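Hydrazine synthase subunit alpha (Candidatus Kuenenia stuttgartiensis, PDB 5C2V) forms hydrazine from hydroxylamine and ammonia, the second half-reaction of the hydrazine synthase complex in anaerobic ammonium oxidation, and carries two c-type hemes. Local coordinates at residues L718-R721 / E726-A729; V443-H448 / P701-K706; Y528-D533 / N709-I714. All coordinates share one frame; numbering follows the deposited sequence.

Interaction 1. Residues L718-R721 / E726-A729; sequences LVWR and ELSA. With HEC (heme c), chain B.
The indole of W720 is overlaid on one face by the backbone where E726 passes into L727, while its rim on the S728 side meets the OG of that serine in the ring plane. The CA of E726 sits 3.8 Å from the centroid of the six-membered ring and only 17° off its normal, a CH-pi contact made from above the face. Next to it the amide N of L727 stands 3.7 Å above the same face, displaced toward the rim, and at the edge OG of S728 is 3.6 Å from W720 CZ2. E726 adds its CB against the CZ3 corner, then its chain leads away from the indole. L727 slides alongside the indole in the opposite sense and crosses V719 at about a right angle; V719 CG1, placed anti to the backbone N (chi1 -177°), meets L727 CD1 at 3.6 Å. The indole NE1 and the serine hydroxyl are satisfied elsewhere, by I714 O and N715 OD1 respectively.

On the far flank of the helix the guanidinium of R721 presents its edge to a heme propionate. NH1 and NH2 both give hydrogen bonds to O1D, at 2.6 and 2.8 Å, so one oxygen takes two donors; E724 forms a salt bridge with NH2. L718 lays CD1 against a heme methyl. Helix 717-722 thus has one side on the heme and the other under its own returning chain, a helix that lines the pocket of the bis-histidine c-type heme in the C-terminal cytochrome c domain.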
# COMPACT_ATOMS: atom_id res chain seq x y z
N LEU D 718 13.04 -21.84 7.49
CA LEU D 718 13.32 -22.87 8.49
C LEU D 718 12.60 -24.17 8.16
O LEU D 718 13.19 -25.25 8.20
CB LEU D 718 12.92 -22.38 9.89
CG LEU D 718 13.04 -23.39 11.02
CD1 LEU D 718 14.48 -23.84 11.16
CD2 LEU D 718 12.53 -22.81 12.33
N VAL D 719 11.32 -24.05 7.83
CA VAL D 719 10.50 -25.21 7.49
C VAL D 719 10.93 -25.78 6.14
O VAL D 719 10.93 -27.00 5.94
CB VAL D 719 9.01 -24.85 7.46
CG1 VAL D 719 8.17 -26.07 7.16
CG2 VAL D 719 8.59 -24.23 8.78
N TRP D 720 11.29 -24.89 5.21
CA TRP D 720 11.83 -25.30 3.92
C TRP D 720 13.04 -26.21 4.09
O TRP D 720 13.19 -27.20 3.37
CB TRP D 720 12.22 -24.07 3.08
CG TRP D 720 11.09 -23.46 2.32
CD1 TRP D 720 9.85 -23.12 2.80
CD2 TRP D 720 11.09 -23.09 0.93
NE1 TRP D 720 9.09 -22.57 1.80
CE2 TRP D 720 9.82 -22.54 0.64
CE3 TRP D 720 12.04 -23.16 -0.09
CZ2 TRP D 720 9.48 -22.07 -0.63
CZ3 TRP D 720 11.70 -22.70 -1.35
CH2 TRP D 720 10.43 -22.17 -1.61
N ARG D 721 13.89 -25.87 5.05
CA ARG D 721 15.09 -26.65 5.32
C ARG D 721 14.80 -27.92 6.11
O ARG D 721 15.40 -28.97 5.86
CB ARG D 721 16.13 -25.80 6.06
CG ARG D 721 16.72 -24.68 5.22
CD ARG D 721 17.19 -25.20 3.87
NE ARG D 721 18.11 -26.33 4.01
CZ ARG D 721 19.43 -26.21 4.15
NH1 ARG D 721 19.98 -25.01 4.17
NH2 ARG D 721 20.19 -27.29 4.26
N GLU D 726 11.08 -27.33 -1.66
CA GLU D 726 10.41 -26.05 -1.85
C GLU D 726 8.91 -26.24 -1.69
O GLU D 726 8.24 -26.86 -2.53
CB GLU D 726 10.77 -25.42 -3.22
CG GLU D 726 10.48 -26.26 -4.45
CD GLU D 726 10.83 -25.53 -5.74
OE1 GLU D 726 10.30 -24.41 -5.94
OE2 GLU D 726 11.61 -26.06 -6.55
N LEU D 727 8.39 -25.72 -0.59
CA LEU D 727 7.03 -26.00 -0.15
C LEU D 727 5.97 -25.12 -0.82
O LEU D 727 4.89 -25.59 -1.15
CB LEU D 727 6.94 -25.87 1.37
CG LEU D 727 7.84 -26.87 2.10
CD1 LEU D 727 7.84 -26.62 3.59
CD2 LEU D 727 7.42 -28.30 1.79
N SER D 728 6.29 -23.84 -1.01
CA SER D 728 5.32 -22.90 -1.55
C SER D 728 5.82 -22.20 -2.81
O SER D 728 6.93 -22.44 -3.27
CB SER D 728 4.94 -21.87 -0.49
OG SER D 728 6.04 -21.02 -0.20
N ALA D 729 4.98 -21.32 -3.35
CA ALA D 729 5.33 -20.56 -4.55
C ALA D 729 5.96 -19.23 -4.18
O ALA D 729 6.27 -18.41 -5.05
CB ALA D 729 4.10 -20.35 -5.41
FE HEC B . 21.60 -26.60 10.84
CHA HEC B . 22.40 -24.57 8.19
CHB HEC B . 18.59 -25.00 11.18
CHC HEC B . 20.75 -28.72 13.44
CHD HEC B . 24.71 -28.08 10.71
NA HEC B . 20.68 -25.05 9.89
C1A HEC B . 21.16 -24.40 8.77
C2A HEC B . 20.12 -23.50 8.30
C3A HEC B . 19.07 -23.62 9.12
C4A HEC B . 19.40 -24.59 10.14
CMA HEC B . 17.74 -22.85 9.01
CAA HEC B . 20.21 -22.58 7.07
CBA HEC B . 20.81 -21.23 7.48
CGA HEC B . 20.76 -20.28 6.31
O1A HEC B . 20.75 -19.04 6.54
O2A HEC B . 20.72 -20.76 5.15
NB HEC B . 19.99 -26.78 12.12
C1B HEC B . 18.81 -26.09 12.00
C2B HEC B . 17.84 -26.71 12.88
C3B HEC B . 18.44 -27.73 13.51
C4B HEC B . 19.80 -27.80 13.03
CMB HEC B . 16.38 -26.25 13.07
CAB HEC B . 17.81 -28.69 14.55
CBB HEC B . 16.82 -29.65 13.85
NC HEC B . 22.54 -28.12 11.88
C1C HEC B . 22.01 -28.86 12.92
C2C HEC B . 22.97 -29.88 13.28
C3C HEC B . 24.10 -29.63 12.62
C4C HEC B . 23.83 -28.57 11.66
CMC HEC B . 22.81 -30.80 14.51
CAC HEC B . 25.44 -30.40 12.74
CBC HEC B . 25.27 -31.87 12.26
ND HEC B . 23.30 -26.35 9.63
C1D HEC B . 24.46 -27.12 9.76
C2D HEC B . 25.38 -26.73 8.72
C3D HEC B . 24.68 -25.64 7.90
C4D HEC B . 23.39 -25.46 8.56
CMD HEC B . 26.79 -27.32 8.47
CAD HEC B . 25.29 -24.91 6.68
CBD HEC B . 24.31 -24.61 5.55
CGD HEC B . 23.59 -25.85 5.07
O1D HEC B . 22.50 -25.70 4.47
O2D HEC B . 24.10 -26.97 5.29

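Interaction 2. Residues V443-H448 / P701-K706; sequences VGPYPH and PNIGGK. With HEC (heme c), chain C.
Loop 443-448, which leads into the middle-domain sheet and supplies P445 and Y446, packs on loop 701-706 of the cytochrome c domain, which supplies I703. The isoleucine is the centre of the contact and uses CG1, CG2 and CD1. CG1 rests over one face of the Y446 ring, 3.9 Å from the centroid and 22° off the normal, a CH-pi contact displaced toward the CE1 rim, which it approaches to 3.6 Å. CD1 extends from CG1 to the P445 ring, lying 3.7 Å from P445 CB, and also passes over the phenol end of the tyrosine. CG2 turns to the backbone instead, 3.6 Å from P445 O. With CG1 anti to the carbonyl carbon (chi1 -61°) and CD1 trans beyond it, the longer branch is directed into the angle between the proline and tyrosine rings, and the side chain crosses the tyrosine at about a right angle.

Farther along, P447 CD makes a looser approach of 4.4 Å to N702 O. The tyrosine is also held by its tip, since OH is hydrogen-bonded to OD2 of D700, just ahead of 701-706. At the two outer ends the segments lead away in different directions: K706 packs on S292 of the beta subunit, and H448 lies beside a propionate of the middle-domain heme. The contact is largely apolar and near the surface, an interdomain packing of two loops beside the pentacoordinated c-type heme.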
# COMPACT_ATOMS: atom_id res chain seq x y z
N VAL D 443 -2.39 -15.97 -5.35
CA VAL D 443 -1.23 -16.58 -4.71
C VAL D 443 -0.23 -15.49 -4.36
O VAL D 443 0.18 -14.72 -5.23
CB VAL D 443 -0.56 -17.64 -5.60
CG1 VAL D 443 0.68 -18.20 -4.92
CG2 VAL D 443 -1.55 -18.75 -5.92
N GLY D 444 0.16 -15.42 -3.09
CA GLY D 444 1.08 -14.38 -2.65
C GLY D 444 1.80 -14.70 -1.35
O GLY D 444 1.47 -15.68 -0.68
N PRO D 445 2.79 -13.87 -1.00
CA PRO D 445 3.61 -14.01 0.21
C PRO D 445 2.86 -13.70 1.51
O PRO D 445 3.21 -14.25 2.56
CB PRO D 445 4.73 -13.00 -0.01
CG PRO D 445 4.11 -11.95 -0.87
CD PRO D 445 3.18 -12.69 -1.79
N TYR D 446 1.85 -12.84 1.44
CA TYR D 446 1.11 -12.44 2.63
C TYR D 446 0.19 -13.56 3.13
O TYR D 446 -0.40 -14.29 2.33
CB TYR D 446 0.31 -11.16 2.35
CG TYR D 446 1.19 -9.95 2.13
CD1 TYR D 446 1.66 -9.20 3.20
CD2 TYR D 446 1.55 -9.56 0.84
CE1 TYR D 446 2.47 -8.10 2.99
CE2 TYR D 446 2.36 -8.46 0.63
CZ TYR D 446 2.81 -7.73 1.71
OH TYR D 446 3.62 -6.64 1.50
N PRO D 447 0.08 -13.71 4.46
CA PRO D 447 -0.60 -14.85 5.09
C PRO D 447 -2.09 -14.95 4.79
O PRO D 447 -2.66 -16.04 4.90
CB PRO D 447 -0.38 -14.60 6.59
CG PRO D 447 -0.16 -13.14 6.70
CD PRO D 447 0.59 -12.76 5.46
N HIS D 448 -2.73 -13.85 4.41
CA HIS D 448 -4.15 -13.87 4.11
C HIS D 448 -4.39 -14.27 2.66
O HIS D 448 -5.53 -14.29 2.18
CB HIS D 448 -4.79 -12.50 4.40
CG HIS D 448 -4.46 -11.45 3.39
ND1 HIS D 448 -3.26 -10.78 3.38
CD2 HIS D 448 -5.18 -10.95 2.35
CE1 HIS D 448 -3.25 -9.91 2.38
NE2 HIS D 448 -4.41 -10.00 1.74
N PRO D 701 8.60 -7.35 7.03
CA PRO D 701 8.51 -8.13 8.28
C PRO D 701 7.09 -8.60 8.56
O PRO D 701 6.90 -9.54 9.34
CB PRO D 701 8.99 -7.15 9.35
CG PRO D 701 8.79 -5.80 8.74
CD PRO D 701 9.06 -5.98 7.28
N ASN D 702 6.10 -7.96 7.94
CA ASN D 702 4.72 -8.41 8.04
C ASN D 702 4.54 -9.76 7.35
O ASN D 702 3.66 -10.54 7.70
CB ASN D 702 3.77 -7.38 7.43
CG ASN D 702 3.77 -6.07 8.19
OD1 ASN D 702 3.85 -6.05 9.42
ND2 ASN D 702 3.69 -4.96 7.47
N ILE D 703 5.40 -10.03 6.37
CA ILE D 703 5.46 -11.33 5.72
C ILE D 703 6.26 -12.30 6.58
O ILE D 703 5.72 -13.29 7.09
CB ILE D 703 6.08 -11.25 4.32
CG1 ILE D 703 5.25 -10.35 3.41
CG2 ILE D 703 6.21 -12.64 3.71
CD1 ILE D 703 5.84 -10.16 2.03
N GLY D 704 7.55 -12.01 6.75
CA GLY D 704 8.40 -12.84 7.58
C GLY D 704 9.80 -12.29 7.78
O GLY D 704 10.12 -11.18 7.35
N GLY D 705 10.64 -13.08 8.45
CA GLY D 705 12.03 -12.73 8.66
C GLY D 705 12.95 -13.60 7.83
O GLY D 705 12.56 -14.10 6.78
N LYS D 706 14.18 -13.77 8.30
CA LYS D 706 15.12 -14.68 7.65
C LYS D 706 14.60 -16.11 7.68
O LYS D 706 14.39 -16.72 6.63
CB LYS D 706 16.49 -14.61 8.32
CG LYS D 706 17.23 -13.29 8.14
CD LYS D 706 18.61 -13.34 8.79
CE LYS D 706 19.41 -12.08 8.52
NZ LYS D 706 20.78 -12.15 9.09
FE HEC C . -13.50 -15.61 6.14
CHA HEC C . -12.21 -12.42 6.34
CHB HEC C . -16.25 -14.60 7.91
CHC HEC C . -14.61 -18.88 6.29
CHD HEC C . -10.65 -16.69 4.56
NA HEC C . -14.11 -13.84 6.97
C1A HEC C . -13.42 -12.64 6.94
C2A HEC C . -14.21 -11.66 7.66
C3A HEC C . -15.32 -12.26 8.10
C4A HEC C . -15.29 -13.64 7.67
CMA HEC C . -16.45 -11.59 8.91
CAA HEC C . -13.81 -10.19 7.88
CBA HEC C . -14.51 -9.30 6.86
CGA HEC C . -14.00 -9.56 5.47
O1A HEC C . -14.83 -9.75 4.55
O2A HEC C . -12.76 -9.58 5.28
NB HEC C . -15.08 -16.59 7.07
C1B HEC C . -16.20 -15.91 7.50
C2B HEC C . -17.32 -16.83 7.44
C3B HEC C . -16.88 -18.01 7.00
C4B HEC C . -15.45 -17.89 6.76
CMB HEC C . -18.78 -16.50 7.83
CAB HEC C . -17.75 -19.27 6.78
CBB HEC C . -17.34 -20.37 7.78
NC HEC C . -12.79 -17.44 5.49
C1C HEC C . -13.36 -18.67 5.75
C2C HEC C . -12.46 -19.70 5.26
C3C HEC C . -11.33 -19.10 4.88
C4C HEC C . -11.54 -17.66 4.95
CMC HEC C . -12.64 -21.22 5.47
CAC HEC C . -10.07 -19.82 4.34
CBC HEC C . -8.91 -19.62 5.33
ND HEC C . -11.70 -14.70 5.55
C1D HEC C . -10.68 -15.35 4.88
C2D HEC C . -9.63 -14.41 4.58
C3D HEC C . -10.12 -13.07 5.13
C4D HEC C . -11.41 -13.35 5.72
CMD HEC C . -8.30 -14.70 3.84
CAD HEC C . -9.40 -11.71 5.10
CBD HEC C . -8.14 -11.79 5.96
CGD HEC C . -7.41 -10.48 5.91
O1D HEC C . -6.25 -10.44 6.40
O2D HEC C . -7.97 -9.49 5.37

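Interaction 3. Residues Y528-D533 / N709-I714; sequences YMQILD and NPSAAI. With HEC (heme c), chain C.
S711, whose hydroxyl faces the end of Q530, has a left-handed backbone (phi 60°) although it is not a glycine. It occupies the third position of a type II beta turn from N709 to A712, with P710 before it and the turn closed by A712 N to N709 O at 3.0 Å. The turn belongs to the cytochrome c domain and faces strand 527-532, an inner strand of the antiparallel middle-domain sheet. The touching parts run almost in the same direction, 7° apart, yet their CA atoms stay more than 9 Å from each other, so side chains alone span the gap, at two separate places.

At the first, Q530 reaches across with its chain extended beyond CG, bringing NE2 to 3.3 Å from S711 OG; the serine torsion, which sets OG anti to the backbone N (chi1 176°), turns the hydroxyl toward the strand. Both groups are fixed by others: NE2 bonds to D762 O, OE1 accepts from R463, and S711 OG pairs with T541 OG1. The amide is therefore gripped at both ends, which sets its flip and ties the sheet to the end of helix 751-762.

The adjacent strand residues M529 and I531 serve the other side, that of the pentacoordinated c-type heme. M529 SD approaches the meso carbon CHC to 3.5 Å, and I531 CG2 lies against a thioether substituent.

At the second place D533, whose carboxylate is held by K452 and the amide of M537, crosses I714 obliquely, with OD2 3.6 Å from CD1.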
# COMPACT_ATOMS: atom_id res chain seq x y z
N TYR D 528 -10.52 -18.22 14.66
CA TYR D 528 -10.41 -18.19 13.20
C TYR D 528 -9.87 -19.52 12.67
O TYR D 528 -9.59 -20.43 13.45
CB TYR D 528 -9.52 -17.02 12.75
CG TYR D 528 -8.08 -17.10 13.21
CD1 TYR D 528 -7.10 -17.66 12.39
CD2 TYR D 528 -7.70 -16.60 14.44
CE1 TYR D 528 -5.78 -17.73 12.80
CE2 TYR D 528 -6.38 -16.66 14.86
CZ TYR D 528 -5.43 -17.22 14.04
OH TYR D 528 -4.12 -17.29 14.45
N MET D 529 -9.74 -19.62 11.35
CA MET D 529 -9.44 -20.91 10.72
C MET D 529 -8.28 -20.84 9.73
O MET D 529 -7.94 -19.77 9.21
CB MET D 529 -10.69 -21.43 10.01
CG MET D 529 -11.25 -20.47 8.97
SD MET D 529 -13.04 -20.30 9.09
CE MET D 529 -13.20 -19.56 10.71
N GLN D 530 -7.68 -22.00 9.46
CA GLN D 530 -6.62 -22.13 8.47
C GLN D 530 -6.80 -23.38 7.63
O GLN D 530 -6.88 -24.48 8.17
CB GLN D 530 -5.24 -22.16 9.15
CG GLN D 530 -4.80 -20.85 9.77
CD GLN D 530 -3.44 -20.97 10.43
OE1 GLN D 530 -3.06 -22.03 10.91
NE2 GLN D 530 -2.70 -19.87 10.44
N ILE D 531 -6.85 -23.23 6.31
CA ILE D 531 -6.92 -24.39 5.42
C ILE D 531 -5.54 -25.03 5.30
O ILE D 531 -4.53 -24.34 5.20
CB ILE D 531 -7.47 -24.01 4.03
CG1 ILE D 531 -6.60 -22.94 3.37
CG2 ILE D 531 -8.91 -23.53 4.14
CD1 ILE D 531 -7.07 -22.53 1.99
N LEU D 532 -5.50 -26.36 5.32
CA LEU D 532 -4.23 -27.08 5.41
C LEU D 532 -3.99 -28.02 4.23
O LEU D 532 -4.93 -28.61 3.69
CB LEU D 532 -4.15 -27.87 6.71
CG LEU D 532 -4.57 -27.15 7.99
CD1 LEU D 532 -4.44 -28.07 9.20
CD2 LEU D 532 -3.76 -25.88 8.20
N ASP D 533 -2.73 -28.17 3.83
CA ASP D 533 -2.36 -29.10 2.77
C ASP D 533 -2.08 -30.49 3.33
O ASP D 533 -2.33 -30.74 4.51
CB ASP D 533 -1.15 -28.58 1.98
CG ASP D 533 0.06 -28.30 2.86
OD1 ASP D 533 0.06 -28.69 4.05
OD2 ASP D 533 1.02 -27.67 2.36
N ASN D 709 8.27 -17.06 8.88
CA ASN D 709 7.12 -16.28 8.44
C ASN D 709 5.91 -16.56 9.32
O ASN D 709 5.32 -17.63 9.25
CB ASN D 709 6.79 -16.59 6.97
CG ASN D 709 7.88 -16.13 6.02
OD1 ASN D 709 7.71 -15.15 5.30
ND2 ASN D 709 9.00 -16.84 6.01
N PRO D 710 5.55 -15.60 10.18
CA PRO D 710 4.42 -15.78 11.10
C PRO D 710 3.10 -16.07 10.39
O PRO D 710 2.73 -15.39 9.43
CB PRO D 710 4.37 -14.45 11.85
CG PRO D 710 5.78 -13.97 11.82
CD PRO D 710 6.29 -14.36 10.46
N SER D 711 2.42 -17.11 10.88
CA SER D 711 1.16 -17.62 10.33
C SER D 711 1.27 -18.08 8.88
O SER D 711 0.26 -18.23 8.19
CB SER D 711 0.06 -16.56 10.45
OG SER D 711 -1.14 -17.00 9.83
N ALA D 712 2.50 -18.31 8.41
CA ALA D 712 2.72 -19.23 7.30
C ALA D 712 3.98 -20.05 7.58
O ALA D 712 5.09 -19.53 7.50
CB ALA D 712 2.85 -18.47 5.99
N ALA D 713 3.82 -21.34 7.84
CA ALA D 713 4.98 -22.19 8.06
C ALA D 713 5.54 -22.61 6.72
O ALA D 713 6.74 -22.81 6.55
CB ALA D 713 4.60 -23.40 8.90
N ILE D 714 4.63 -22.73 5.75
CA ILE D 714 4.96 -23.19 4.41
C ILE D 714 5.84 -22.17 3.68
O ILE D 714 6.55 -22.52 2.73
CB ILE D 714 3.66 -23.46 3.62
CG1 ILE D 714 3.95 -24.25 2.34
CG2 ILE D 714 2.93 -22.16 3.33
CD1 ILE D 714 2.70 -24.57 1.54
FE HEC C . -13.50 -15.61 6.14
CHA HEC C . -12.21 -12.42 6.34
CHB HEC C . -16.25 -14.60 7.91
CHC HEC C . -14.61 -18.88 6.29
CHD HEC C . -10.65 -16.69 4.56
NA HEC C . -14.11 -13.84 6.97
C1A HEC C . -13.42 -12.64 6.94
C2A HEC C . -14.21 -11.66 7.66
C3A HEC C . -15.32 -12.26 8.10
C4A HEC C . -15.29 -13.64 7.67
CMA HEC C . -16.45 -11.59 8.91
CAA HEC C . -13.81 -10.19 7.88
CBA HEC C . -14.51 -9.30 6.86
CGA HEC C . -14.00 -9.56 5.47
O1A HEC C . -14.83 -9.75 4.55
O2A HEC C . -12.76 -9.58 5.28
NB HEC C . -15.08 -16.59 7.07
C1B HEC C . -16.20 -15.91 7.50
C2B HEC C . -17.32 -16.83 7.44
C3B HEC C . -16.88 -18.01 7.00
C4B HEC C . -15.45 -17.89 6.76
CMB HEC C . -18.78 -16.50 7.83
CAB HEC C . -17.75 -19.27 6.78
CBB HEC C . -17.34 -20.37 7.78
NC HEC C . -12.79 -17.44 5.49
C1C HEC C . -13.36 -18.67 5.75
C2C HEC C . -12.46 -19.70 5.26
C3C HEC C . -11.33 -19.10 4.88
C4C HEC C . -11.54 -17.66 4.95
CMC HEC C . -12.64 -21.22 5.47
CAC HEC C . -10.07 -19.82 4.34
CBC HEC C . -8.91 -19.62 5.33
ND HEC C . -11.70 -14.70 5.55
C1D HEC C . -10.68 -15.35 4.88
C2D HEC C . -9.63 -14.41 4.58
C3D HEC C . -10.12 -13.07 5.13
C4D HEC C . -11.41 -13.35 5.72
CMD HEC C . -8.30 -14.70 3.84
CAD HEC C . -9.40 -11.71 5.10
CBD HEC C . -8.14 -11.79 5.96
CGD HEC C . -7.41 -10.48 5.91
O1D HEC C . -6.25 -10.44 6.40
O2D HEC C . -7.97 -9.49 5.37

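Interactions 1 and 3 are buried, whereas interaction 2 lies near the surface. Interaction 1 is internal to the cytochrome c domain; the other two join that domain to the middle-domain region and reach the same pentacoordinated heme through H448, M529 and I531. Their chemistry follows their place: aromatic and aliphatic packing in 718-721/726-729, isoleucine on proline and tyrosine in 443-448/701-706, and polar side chains with outside partners in 528-533/709-714. The three touch one another. Interactions 1 and 3 share I714, which also packs on L727, N709 lies against I703, and A729 meets V443, so the three contacts adjoin one another in the region between the two hemes.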